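Local coordinates for protein PEPTIDE N-myristoyltransferase (Saccharomyces cerevisiae, PDB 1IIC) that transfers the myristoyl group from myristoyl-CoA to the N-terminal glycine of its protein substrates, as a eukaryotic N-myristoyltransferase, at residues 227-230 with 234-237; 238-243 with 259-264; 281-286 with 290-295. One frame throughout, in Å; residues are numbered along the deposited sequence.

Contact 1: 227-230 with 234-237; sequences GLRK and EDID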
loop_
_atom_site.group_PDB
_atom_site.type_symbol
_atom_site.label_atom_id
_atom_site.label_comp_id
_atom_site.label_asym_id
_atom_site.label_seq_id
_atom_site.Cartn_x
_atom_site.Cartn_y
_atom_site.Cartn_z
ATOM N N GLY A 227 -21.226 16.257 9.078
ATOM C CA GLY A 227 -20.912 16.571 7.691
ATOM C C GLY A 227 -20.230 15.438 6.942
ATOM O O GLY A 227 -20.015 15.514 5.732
ATOM N N LEU A 228 -19.892 14.380 7.668
ATOM C CA LEU A 228 -19.206 13.217 7.096
ATOM C C LEU A 228 -20.133 12.412 6.171
ATOM O O LEU A 228 -21.232 12.019 6.563
ATOM C CB LEU A 228 -18.698 12.338 8.253
ATOM C CG LEU A 228 -17.628 11.236 8.146
ATOM C CD1 LEU A 228 -18.273 9.899 8.417
ATOM C CD2 LEU A 228 -16.924 11.257 6.813
ATOM N N ARG A 229 -19.701 12.183 4.938
ATOM C CA ARG A 229 -20.506 11.406 3.998
ATOM C C ARG A 229 -19.569 10.760 2.974
ATOM O O ARG A 229 -18.359 10.964 3.031
ATOM C CB ARG A 229 -21.527 12.309 3.291
ATOM C CG ARG A 229 -20.904 13.355 2.384
ATOM C CD ARG A 229 -21.973 14.167 1.681
ATOM N NE ARG A 229 -21.428 15.341 0.995
ATOM C CZ ARG A 229 -20.640 15.291 -0.072
ATOM N NH1 ARG A 229 -20.291 14.124 -0.602
ATOM N NH2 ARG A 229 -20.196 16.416 -0.607
ATOM N N LYS A 230 -20.126 9.985 2.046
ATOM C CA LYS A 230 -19.322 9.329 1.018
ATOM C C LYS A 230 -18.820 10.325 -0.006
ATOM O O LYS A 230 -19.467 11.333 -0.265
ATOM C CB LYS A 230 -20.141 8.271 0.286
ATOM C CG LYS A 230 -20.593 7.111 1.148
ATOM C CD LYS A 230 -21.323 6.098 0.305
ATOM C CE LYS A 230 -21.822 4.940 1.145
ATOM N NZ LYS A 230 -22.495 3.929 0.288
ATOM N N GLU A 234 -18.846 14.956 -7.735
ATOM C CA GLU A 234 -19.066 16.388 -7.567
ATOM C C GLU A 234 -18.014 17.004 -6.640
ATOM O O GLU A 234 -17.679 18.177 -6.772
ATOM C CB GLU A 234 -20.455 16.643 -6.961
ATOM C CG GLU A 234 -21.643 16.133 -7.784
ATOM C CD GLU A 234 -21.655 14.621 -7.955
ATOM O OE1 GLU A 234 -21.622 13.903 -6.933
ATOM O OE2 GLU A 234 -21.704 14.151 -9.115
ATOM N N ASP A 235 -17.507 16.199 -5.705
ATOM C CA ASP A 235 -16.517 16.636 -4.722
ATOM C C ASP A 235 -15.073 16.666 -5.214
ATOM O O ASP A 235 -14.227 17.342 -4.630
ATOM C CB ASP A 235 -16.559 15.710 -3.506
ATOM C CG ASP A 235 -17.934 15.601 -2.888
ATOM O OD1 ASP A 235 -18.267 14.490 -2.429
ATOM O OD2 ASP A 235 -18.678 16.608 -2.835
ATOM N N ILE A 236 -14.783 15.924 -6.275
ATOM C CA ILE A 236 -13.413 15.827 -6.781
ATOM C C ILE A 236 -12.529 17.078 -6.820
ATOM O O ILE A 236 -11.410 17.052 -6.283
ATOM C CB ILE A 236 -13.381 15.159 -8.165
ATOM C CG1 ILE A 236 -13.957 13.741 -8.070
ATOM C CG2 ILE A 236 -11.946 15.090 -8.670
ATOM C CD1 ILE A 236 -13.203 12.804 -7.088
ATOM N N ASP A 237 -12.992 18.165 -7.439
ATOM C CA ASP A 237 -12.149 19.355 -7.494
ATOM C C ASP A 237 -11.698 19.816 -6.104
ATOM O O ASP A 237 -10.513 20.028 -5.887
ATOM C CB ASP A 237 -12.846 20.509 -8.232
ATOM C CG ASP A 237 -12.931 20.276 -9.739
ATOM O OD1 ASP A 237 -11.998 19.677 -10.320
ATOM O OD2 ASP A 237 -13.931 20.703 -10.347
#
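The guanidinium of R229 meets the carboxylate of D235 at its NH1/NH2 edge: D235 CG lies in the guanidinium plane, and neither guanidinium face takes part. The carboxylate is not quite coplanar with it, the two planes standing 34° apart. Each nitrogen takes its own oxygen, which makes this a bidentate, end-on salt bridge. The bond from R229 NH2 to D235 OD2, 2.7 Å long, is almost straight (170° at the hydrogen), while R229 NH1 reaches D235 OD1 at 2.8 Å; both oxygens are met on the syn side. The arginine chain gets there by running extended from CG to NE, after CG has turned between the backbone N and the carbonyl carbon (chi1 66°). R229 belongs to strand 228-230, which pairs with strand 278-284 in the large mixed sheet; D235 stands near the start of helix 236-247, so the ion pair clips a short strand-to-helix turn across its own ends. Further bonds fix the two groups: R229 NE pairs with E284 OE1, D235 OD1 also accepts the backbone N of K232, and R229 NH1 makes a weak bond to K230 O at 2.9 Å. A methionine in place of R229 would probably leave the buried D235 carboxylate without its countercharge and deprive E284 of its partner. The side chain of D235 also packs on I290 of strand 290-303.

Contact 2: 238-243 with 259-264; sequences QVFELF and EEFEHN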
loop_
_atom_site.group_PDB
_atom_site.type_symbol
_atom_site.label_atom_id
_atom_site.label_comp_id
_atom_site.label_asym_id
_atom_site.label_seq_id
_atom_site.Cartn_x
_atom_site.Cartn_y
_atom_site.Cartn_z
ATOM N N GLN A 238 -12.629 19.964 -5.164
ATOM C CA GLN A 238 -12.266 20.392 -3.810
ATOM C C GLN A 238 -11.396 19.389 -3.061
ATOM O O GLN A 238 -10.366 19.752 -2.497
ATOM C CB GLN A 238 -13.507 20.633 -2.949
ATOM C CG GLN A 238 -14.125 22.003 -3.073
ATOM C CD GLN A 238 -15.055 22.300 -1.922
ATOM O OE1 GLN A 238 -14.613 22.584 -0.801
ATOM N NE2 GLN A 238 -16.352 22.212 -2.180
ATOM N N VAL A 239 -11.821 18.131 -3.039
ATOM C CA VAL A 239 -11.076 17.105 -2.315
ATOM C C VAL A 239 -9.664 16.976 -2.838
ATOM O O VAL A 239 -8.722 16.841 -2.065
ATOM C CB VAL A 239 -11.781 15.727 -2.403
ATOM C CG1 VAL A 239 -10.980 14.673 -1.650
ATOM C CG2 VAL A 239 -13.182 15.836 -1.820
ATOM N N PHE A 240 -9.524 17.042 -4.156
ATOM C CA PHE A 240 -8.226 16.916 -4.796
ATOM C C PHE A 240 -7.250 17.990 -4.356
ATOM O O PHE A 240 -6.082 17.702 -4.098
ATOM C CB PHE A 240 -8.391 16.975 -6.313
ATOM C CG PHE A 240 -7.101 16.831 -7.073
ATOM C CD1 PHE A 240 -6.449 15.602 -7.142
ATOM C CD2 PHE A 240 -6.546 17.922 -7.738
ATOM C CE1 PHE A 240 -5.266 15.458 -7.864
ATOM C CE2 PHE A 240 -5.362 17.789 -8.462
ATOM C CZ PHE A 240 -4.721 16.548 -8.524
ATOM N N GLU A 241 -7.724 19.231 -4.278
ATOM C CA GLU A 241 -6.871 20.340 -3.880
ATOM C C GLU A 241 -6.564 20.233 -2.387
ATOM O O GLU A 241 -5.452 20.513 -1.948
ATOM C CB GLU A 241 -7.562 21.671 -4.195
ATOM C CG GLU A 241 -6.605 22.762 -4.640
ATOM C CD GLU A 241 -6.025 22.517 -6.028
ATOM O OE1 GLU A 241 -4.881 22.950 -6.281
ATOM O OE2 GLU A 241 -6.714 21.908 -6.876
ATOM N N LEU A 242 -7.560 19.838 -1.605
ATOM C CA LEU A 242 -7.365 19.673 -0.167
ATOM C C LEU A 242 -6.300 18.596 0.058
ATOM O O LEU A 242 -5.405 18.748 0.882
ATOM C CB LEU A 242 -8.673 19.229 0.497
ATOM C CG LEU A 242 -8.569 18.778 1.960
ATOM C CD1 LEU A 242 -8.098 19.930 2.820
ATOM C CD2 LEU A 242 -9.930 18.263 2.441
ATOM N N PHE A 243 -6.413 17.508 -0.692
ATOM C CA PHE A 243 -5.476 16.391 -0.574
ATOM C C PHE A 243 -4.055 16.812 -0.918
ATOM O O PHE A 243 -3.136 16.619 -0.123
ATOM C CB PHE A 243 -5.905 15.243 -1.487
ATOM C CG PHE A 243 -4.994 14.057 -1.428
ATOM C CD1 PHE A 243 -4.885 13.303 -0.260
ATOM C CD2 PHE A 243 -4.220 13.709 -2.526
ATOM C CE1 PHE A 243 -4.014 12.223 -0.193
ATOM C CE2 PHE A 243 -3.348 12.629 -2.466
ATOM C CZ PHE A 243 -3.245 11.886 -1.297
ATOM N N GLU A 259 -7.487 12.946 -12.722
ATOM C CA GLU A 259 -7.990 11.717 -13.311
ATOM C C GLU A 259 -7.580 10.511 -12.469
ATOM O O GLU A 259 -8.420 9.708 -12.081
ATOM C CB GLU A 259 -7.459 11.587 -14.738
ATOM C CG GLU A 259 -7.863 10.321 -15.441
ATOM C CD GLU A 259 -7.345 10.283 -16.861
ATOM O OE1 GLU A 259 -6.184 10.707 -17.075
ATOM O OE2 GLU A 259 -8.090 9.826 -17.756
ATOM N N GLU A 260 -6.288 10.394 -12.188
ATOM C CA GLU A 260 -5.791 9.287 -11.373
ATOM C C GLU A 260 -6.479 9.318 -10.022
ATOM O O GLU A 260 -6.943 8.300 -9.531
ATOM C CB GLU A 260 -4.280 9.403 -11.174
ATOM C CG GLU A 260 -3.504 9.243 -12.459
ATOM C CD GLU A 260 -2.030 9.559 -12.311
ATOM O OE1 GLU A 260 -1.261 9.242 -13.244
ATOM O OE2 GLU A 260 -1.640 10.129 -11.273
ATOM N N PHE A 261 -6.555 10.506 -9.436
ATOM C CA PHE A 261 -7.178 10.669 -8.132
ATOM C C PHE A 261 -8.601 10.148 -8.121
ATOM O O PHE A 261 -8.994 9.402 -7.222
ATOM C CB PHE A 261 -7.185 12.138 -7.715
ATOM C CG PHE A 261 -7.673 12.358 -6.312
ATOM C CD1 PHE A 261 -6.779 12.369 -5.243
ATOM C CD2 PHE A 261 -9.033 12.497 -6.050
ATOM C CE1 PHE A 261 -7.238 12.510 -3.928
ATOM C CE2 PHE A 261 -9.499 12.637 -4.740
ATOM C CZ PHE A 261 -8.601 12.641 -3.680
ATOM N N GLU A 262 -9.381 10.541 -9.119
ATOM C CA GLU A 262 -10.768 10.106 -9.190
ATOM C C GLU A 262 -10.889 8.597 -9.394
ATOM O O GLU A 262 -11.720 7.938 -8.773
ATOM C CB GLU A 262 -11.493 10.855 -10.311
ATOM C CG GLU A 262 -12.929 10.441 -10.469
ATOM C CD GLU A 262 -13.739 11.445 -11.268
ATOM O OE1 GLU A 262 -14.923 11.159 -11.552
ATOM O OE2 GLU A 262 -13.192 12.520 -11.605
ATOM N N HIS A 263 -10.064 8.041 -10.269
ATOM C CA HIS A 263 -10.117 6.602 -10.496
ATOM C C HIS A 263 -9.769 5.842 -9.215
ATOM O O HIS A 263 -10.360 4.809 -8.895
ATOM C CB HIS A 263 -9.128 6.184 -11.582
ATOM C CG HIS A 263 -8.927 4.702 -11.652
ATOM N ND1 HIS A 263 -9.806 3.861 -12.301
ATOM C CD2 HIS A 263 -8.014 3.902 -11.052
ATOM C CE1 HIS A 263 -9.447 2.605 -12.093
ATOM N NE2 HIS A 263 -8.363 2.605 -11.337
ATOM N N ASN A 264 -8.806 6.377 -8.480
ATOM C CA ASN A 264 -8.329 5.735 -7.267
ATOM C C ASN A 264 -9.248 5.834 -6.053
ATOM O O ASN A 264 -9.227 4.961 -5.186
ATOM C CB ASN A 264 -6.959 6.303 -6.912
ATOM C CG ASN A 264 -6.093 5.310 -6.179
ATOM O OD1 ASN A 264 -5.377 5.667 -5.246
ATOM N ND2 ASN A 264 -6.143 4.053 -6.602
#
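Three aromatic rings, F240, F243 and F261, carry most of this contact, with F261 reaching across to meet the other two. F240 turns its edge to the face of F261 in an offset edge-to-face pair, the ring centroids 5.5 Å apart and the planes at 78°; the leading atom is F240 CD1, 3.6 Å from F261 CG. The F240 backbone joins in, since F240 CA lies over one face of the same ring. F243 is placed differently. Its plane is inclined by 50° to that of F261, too oblique for either a stack or an edge-to-face pair, and its CD2 comes to 3.5 Å from F261 CE1, near the F261 plane at the ring's edge. In all three residues CG stands anti to the backbone N, which for F261 (chi1 -173°) carries the ring out to the neighbouring helix. The geometry is that of two helices packed nearly at right angles, the local axes of 236-247 and 258-265 being 10.7 Å apart at closest approach. The aliphatic contribution comes from V239, whose CG1 touches F261 CZ at 3.7 Å. Beyond the two segments the aromatic cluster grows, because F261 meets the ring of F265 and F243 that of Y319. Polar bonds tie both helices to their surroundings, among them Q238 OE1 to I290 N and N264 OD1 to Y318 OH.

Contact 3: 281-286 with 290-295; sequences YVVEQP and ITDFFS
I290 opens the second strand by pressing its CG2 to within 3.3 Å of V282 CG1, closer than two methyl groups normally come. The two side chains cross at about a right angle, on the face that also carries E284 and F293. T291 follows with its backbone N bonded to V283 O at 3.1 Å. Its hydroxyl sits between the backbone N and the carbonyl carbon (chi1 57°), where it accepts Q285 NE2 at 2.9 Å, lying in the plane of that amide, and donates to D292 OD1 from above the carboxylate plane. D292 lies alongside V283, its CB 3.5 Å from V283 CG2. The carboxylate is buried but well provided for, since D292 OD2 bonds to T322 OG1 and D292 OD1 makes a salt bridge with R343. Next, F293 faces V282 in a non-hydrogen-bonded pair, with V282 CG2 at the edge of its ring; the ring also meets F265 edge-to-face. F294 pairs with Y281 through two backbone bonds, Y281 N to F294 O at 2.9 Å and F294 N to Y281 O at 3.1 Å. Its CG takes the position between the backbone N and the carbonyl carbon (chi1 68°), which brings one ring face over Y281 CB in a CH-pi contact, 4.0 Å from CB to the F294 ring centroid. The two rings are slid apart and barely overlap. Between the pairs E284-I290 and V282-F293, V283 alone stands opposite both T291 and D292, which meets the definition of a beta bulge. The whole is an antiparallel beta hairpin of strands 278-284 and 290-303, sandwiched between helices 236-247 and 334-357 in the large mixed sheet, consistent with this family's acetyltransferase-like fold.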
loop_
_atom_site.group_PDB
_atom_site.type_symbol
_atom_site.label_atom_id
_atom_site.label_comp_id
_atom_site.label_asym_id
_atom_site.label_seq_id
_atom_site.Cartn_x
_atom_site.Cartn_y
_atom_site.Cartn_z
ATOM N N TYR A 281 -14.431 8.772 2.027
ATOM C CA TYR A 281 -15.358 9.669 2.712
ATOM C C TYR A 281 -14.855 11.094 2.769
ATOM O O TYR A 281 -13.661 11.359 2.696
ATOM C CB TYR A 281 -15.628 9.154 4.127
ATOM C CG TYR A 281 -16.098 7.732 4.097
ATOM C CD1 TYR A 281 -15.186 6.693 3.941
ATOM C CD2 TYR A 281 -17.461 7.427 4.081
ATOM C CE1 TYR A 281 -15.611 5.386 3.758
ATOM C CE2 TYR A 281 -17.899 6.115 3.896
ATOM C CZ TYR A 281 -16.958 5.101 3.731
ATOM O OH TYR A 281 -17.359 3.807 3.509
ATOM N N VAL A 282 -15.797 12.010 2.920
ATOM C CA VAL A 282 -15.501 13.424 2.966
ATOM C C VAL A 282 -16.350 14.069 4.056
ATOM O O VAL A 282 -17.353 13.504 4.486
ATOM C CB VAL A 282 -15.838 14.069 1.594
ATOM C CG1 VAL A 282 -16.110 15.540 1.752
ATOM C CG2 VAL A 282 -14.694 13.845 0.615
ATOM N N VAL A 283 -15.920 15.231 4.527
ATOM C CA VAL A 283 -16.684 15.975 5.517
ATOM C C VAL A 283 -16.983 17.312 4.851
ATOM O O VAL A 283 -16.068 18.022 4.430
ATOM C CB VAL A 283 -15.898 16.220 6.825
ATOM C CG1 VAL A 283 -16.707 17.129 7.743
ATOM C CG2 VAL A 283 -15.615 14.897 7.536
ATOM N N GLU A 284 -18.268 17.635 4.736
ATOM C CA GLU A 284 -18.702 18.884 4.115
ATOM C C GLU A 284 -19.395 19.818 5.119
ATOM O O GLU A 284 -20.324 19.418 5.815
ATOM C CB GLU A 284 -19.652 18.573 2.953
ATOM C CG GLU A 284 -20.279 19.798 2.331
ATOM C CD GLU A 284 -21.147 19.472 1.138
ATOM O OE1 GLU A 284 -22.008 18.569 1.254
ATOM O OE2 GLU A 284 -20.974 20.131 0.091
ATOM N N GLN A 285 -18.934 21.062 5.185
ATOM C CA GLN A 285 -19.507 22.050 6.096
ATOM C C GLN A 285 -20.733 22.729 5.474
ATOM O O GLN A 285 -20.878 22.777 4.252
ATOM C CB GLN A 285 -18.457 23.100 6.458
ATOM C CG GLN A 285 -17.168 22.535 7.064
ATOM C CD GLN A 285 -17.412 21.612 8.253
ATOM O OE1 GLN A 285 -18.357 21.798 9.018
ATOM N NE2 GLN A 285 -16.543 20.618 8.417
ATOM N N PRO A 286 -21.625 23.277 6.311
ATOM C CA PRO A 286 -22.830 23.940 5.808
ATOM C C PRO A 286 -22.637 24.888 4.626
ATOM O O PRO A 286 -23.574 25.108 3.871
ATOM C CB PRO A 286 -23.371 24.644 7.048
ATOM C CG PRO A 286 -23.002 23.685 8.142
ATOM C CD PRO A 286 -21.565 23.359 7.785
ATOM N N ILE A 290 -15.389 21.458 1.761
ATOM C CA ILE A 290 -14.923 20.130 2.131
ATOM C C ILE A 290 -13.637 20.331 2.918
ATOM O O ILE A 290 -12.633 20.813 2.389
ATOM C CB ILE A 290 -14.667 19.266 0.888
ATOM C CG1 ILE A 290 -16.003 18.959 0.209
ATOM C CG2 ILE A 290 -13.950 17.977 1.275
ATOM C CD1 ILE A 290 -15.875 18.133 -1.032
ATOM N N THR A 291 -13.686 19.965 4.192
ATOM C CA THR A 291 -12.556 20.135 5.089
ATOM C C THR A 291 -11.829 18.852 5.502
ATOM O O THR A 291 -10.758 18.926 6.091
ATOM C CB THR A 291 -13.016 20.850 6.368
ATOM O OG1 THR A 291 -14.074 20.095 6.975
ATOM C CG2 THR A 291 -13.526 22.257 6.043
ATOM N N ASP A 292 -12.403 17.689 5.204
ATOM C CA ASP A 292 -11.786 16.418 5.576
ATOM C C ASP A 292 -11.984 15.343 4.518
ATOM O O ASP A 292 -12.930 15.378 3.736
ATOM C CB ASP A 292 -12.349 15.906 6.914
ATOM C CG ASP A 292 -12.169 16.901 8.041
ATOM O OD1 ASP A 292 -13.078 17.734 8.251
ATOM O OD2 ASP A 292 -11.113 16.863 8.703
ATOM N N PHE A 293 -11.083 14.374 4.511
ATOM C CA PHE A 293 -11.134 13.298 3.541
ATOM C C PHE A 293 -10.325 12.127 4.057
ATOM O O PHE A 293 -9.233 12.311 4.582
ATOM C CB PHE A 293 -10.558 13.784 2.206
ATOM C CG PHE A 293 -10.071 12.683 1.303
ATOM C CD1 PHE A 293 -8.708 12.482 1.103
ATOM C CD2 PHE A 293 -10.968 11.843 0.655
ATOM C CE1 PHE A 293 -8.247 11.463 0.275
ATOM C CE2 PHE A 293 -10.517 10.819 -0.176
ATOM C CZ PHE A 293 -9.153 10.628 -0.365
ATOM N N PHE A 294 -10.882 10.928 3.949
ATOM C CA PHE A 294 -10.158 9.745 4.362
ATOM C C PHE A 294 -10.685 8.535 3.620
ATOM O O PHE A 294 -11.847 8.489 3.215
ATOM C CB PHE A 294 -10.221 9.543 5.886
ATOM C CG PHE A 294 -11.579 9.200 6.414
ATOM C CD1 PHE A 294 -12.302 10.128 7.156
ATOM C CD2 PHE A 294 -12.122 7.933 6.215
ATOM C CE1 PHE A 294 -13.538 9.796 7.694
ATOM C CE2 PHE A 294 -13.362 7.595 6.751
ATOM C CZ PHE A 294 -14.068 8.526 7.491
ATOM N N SER A 295 -9.819 7.552 3.429
ATOM C CA SER A 295 -10.218 6.360 2.708
ATOM C C SER A 295 -9.528 5.126 3.244
ATOM O O SER A 295 -8.540 5.217 3.963
ATOM C CB SER A 295 -9.866 6.514 1.227
ATOM O OG SER A 295 -8.464 6.662 1.076
#

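The contacts follow one another along the chain without interleaving, all within its C-terminal half. Contacts 1 and 3 are closest, their centres about 6 Å apart, because strands 228-230 and 278-284 are antiparallel neighbours in one mixed sheet. Contact 2 lies about 11 Å from contact 1 and 13 Å from contact 3, centre to centre. Helix 236-247 ties them together: contact 1 sits at its start, contact 2 on its body, and its V239 packs on V282 and I290 of contact 3, while Q238 OE1 probably bonds to I290 N. The three thus describe one layered unit, with a three-stranded sheet portion covered by a helix that a second helix then crosses.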